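Side-chain contact in tryptophan halogenase (Shewanella frigidimarina, PDB 2PYX), which probably acts as an FAD-dependent monooxygenase of the tryptophan halogenase family: residues L489-R492 / L493-N497. Sequence-based numbering, arbitrary orientation. Where two conformers were deposited one is given.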
loop_
_atom_site.group_PDB
_atom_site.type_symbol
_atom_site.label_atom_id
_atom_site.label_comp_id
_atom_site.label_asym_id
_atom_site.label_seq_id
_atom_site.Cartn_x
_atom_site.Cartn_y
_atom_site.Cartn_z
ATOM N N LEU A 489 -16.055 -13.322 -27.934
ATOM C CA LEU A 489 -15.029 -12.331 -27.560
ATOM C C LEU A 489 -14.260 -12.836 -26.342
ATOM O O LEU A 489 -13.027 -12.900 -26.345
ATOM C CB LEU A 489 -15.652 -10.992 -27.236
ATOM C CG LEU A 489 -14.699 -9.878 -26.794
ATOM C CD1 LEU A 489 -13.484 -9.711 -27.726
ATOM C CD2 LEU A 489 -15.441 -8.615 -26.657
ATOM N N ALA A 490 -15.008 -13.246 -25.312
ATOM C CA ALA A 490 -14.365 -13.802 -24.105
ATOM C C ALA A 490 -13.396 -14.932 -24.435
ATOM O O ALA A 490 -12.264 -14.954 -23.938
ATOM C CB ALA A 490 -15.433 -14.262 -23.090
ATOM N N GLN A 491 -13.815 -15.871 -25.282
ATOM C CA GLN A 491 -12.984 -17.020 -25.606
ATOM C C GLN A 491 -11.701 -16.585 -26.311
ATOM O O GLN A 491 -10.623 -17.151 -26.059
ATOM C CB GLN A 491 -13.722 -18.013 -26.501
ATOM C CG GLN A 491 -12.909 -19.267 -26.752
ATOM C CD GLN A 491 -12.533 -19.979 -25.468
ATOM O OE1 GLN A 491 -11.351 -20.067 -25.100
ATOM N NE2 GLN A 491 -13.540 -20.479 -24.769
ATOM N N ARG A 492 -11.827 -15.615 -27.216
ATOM C CA ARG A 492 -10.660 -15.061 -27.892
ATOM C C ARG A 492 -9.689 -14.452 -26.871
ATOM O O ARG A 492 -8.490 -14.759 -26.895
ATOM C CB ARG A 492 -11.071 -14.033 -28.948
ATOM C CG ARG A 492 -11.830 -14.648 -30.121
ATOM C CD ARG A 492 -11.949 -13.696 -31.302
ATOM N NE ARG A 492 -12.904 -12.613 -31.096
ATOM C CZ ARG A 492 -14.220 -12.715 -31.268
ATOM N NH1 ARG A 492 -14.779 -13.862 -31.621
ATOM N NH2 ARG A 492 -14.982 -11.670 -31.064
ATOM N N LEU A 493 -10.213 -13.617 -25.969
ATOM C CA LEU A 493 -9.396 -13.011 -24.912
ATOM C C LEU A 493 -8.749 -14.068 -23.970
ATOM O O LEU A 493 -7.589 -13.896 -23.577
ATOM C CB LEU A 493 -10.215 -11.992 -24.113
ATOM C CG LEU A 493 -10.699 -10.759 -24.893
ATOM C CD1 LEU A 493 -11.663 -9.919 -24.090
ATOM C CD2 LEU A 493 -9.530 -9.913 -25.364
ATOM N N PHE A 494 -9.468 -15.127 -23.597
ATOM C CA PHE A 494 -8.886 -16.205 -22.797
ATOM C C PHE A 494 -7.715 -16.868 -23.536
ATOM O O PHE A 494 -6.661 -17.141 -22.960
ATOM C CB PHE A 494 -9.890 -17.303 -22.424
ATOM C CG PHE A 494 -10.932 -16.901 -21.393
ATOM C CD1 PHE A 494 -10.569 -16.343 -20.173
ATOM C CD2 PHE A 494 -12.278 -17.154 -21.618
ATOM C CE1 PHE A 494 -11.538 -15.998 -19.220
ATOM C CE2 PHE A 494 -13.244 -16.810 -20.659
ATOM C CZ PHE A 494 -12.853 -16.248 -19.452
ATOM N N ASN A 495 -7.933 -17.157 -24.818
ATOM C CA ASN A 495 -6.870 -17.725 -25.650
ATOM C C ASN A 495 -5.650 -16.830 -25.725
ATOM O O ASN A 495 -4.515 -17.318 -25.594
ATOM C CB ASN A 495 -7.381 -17.937 -27.077
ATOM C CG ASN A 495 -8.410 -19.020 -27.183
ATOM O OD1 ASN A 495 -9.025 -19.171 -28.242
ATOM N ND2 ASN A 495 -8.603 -19.790 -26.128
ATOM N N ASP A 496 -5.879 -15.541 -25.927
ATOM C CA ASP A 496 -4.804 -14.553 -26.062
ATOM C C ASP A 496 -4.005 -14.455 -24.772
ATOM O O ASP A 496 -2.778 -14.319 -24.785
ATOM C CB ASP A 496 -5.339 -13.175 -26.444
ATOM C CG ASP A 496 -5.929 -13.126 -27.869
ATOM O OD1 ASP A 496 -5.735 -14.102 -28.639
ATOM O OD2 ASP A 496 -6.578 -12.106 -28.200
ATOM N N ASN A 497 -4.705 -14.505 -23.646
ATOM C CA ASN A 497 -4.018 -14.488 -22.352
ATOM C C ASN A 497 -3.127 -15.707 -22.190
ATOM O O ASN A 497 -1.985 -15.607 -21.703
ATOM C CB ASN A 497 -5.021 -14.424 -21.190
ATOM C CG ASN A 497 -4.327 -14.411 -19.849
ATOM O OD1 ASN A 497 -3.680 -13.425 -19.506
ATOM N ND2 ASN A 497 -4.428 -15.508 -19.107
#
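The side chain of Gln-491 starts out extended, CG turned away from the residue's own N (chi1 -175°), and then bends at chi2 (58°), which carries its OE1 along the helix toward Asn-495. That residue has CG anti to its carbonyl carbon, leaning back toward the preceding turn. OE1 of Gln-491 thus comes within 2.9 Å of ND2 of Asn-495. The two amide planes are 40° apart, and such polar ends suit an outward flank of a helix. With an alanine at Asn-495, OE1 of Gln-491 would probably lose its close amide neighbour and the glutamine end would be freer to turn. Beneath the side chains run regular i to i+4 bonds, among them Asn-495 N to Gln-491 O at 3.0 Å. On another flank the residues are apolar: CD1 of Leu-493 lies 4.1 Å from CG of Leu-489, and the small methyl CB of Ala-490 lets the Phe-494 ring lie close, with CE2 at 4.1 Å. The same ring passes obliquely by the carbonyl of Ala-490, its CD2 3.2 Å from that O. These successive turns of helix 484-507 are amphipathic and lie near the periphery of the chain: Leu-489 and Leu-493 rest on the loop at Glu-121, while Ala-490 and Phe-494 meet Tyr-127 of the short helix 125-128.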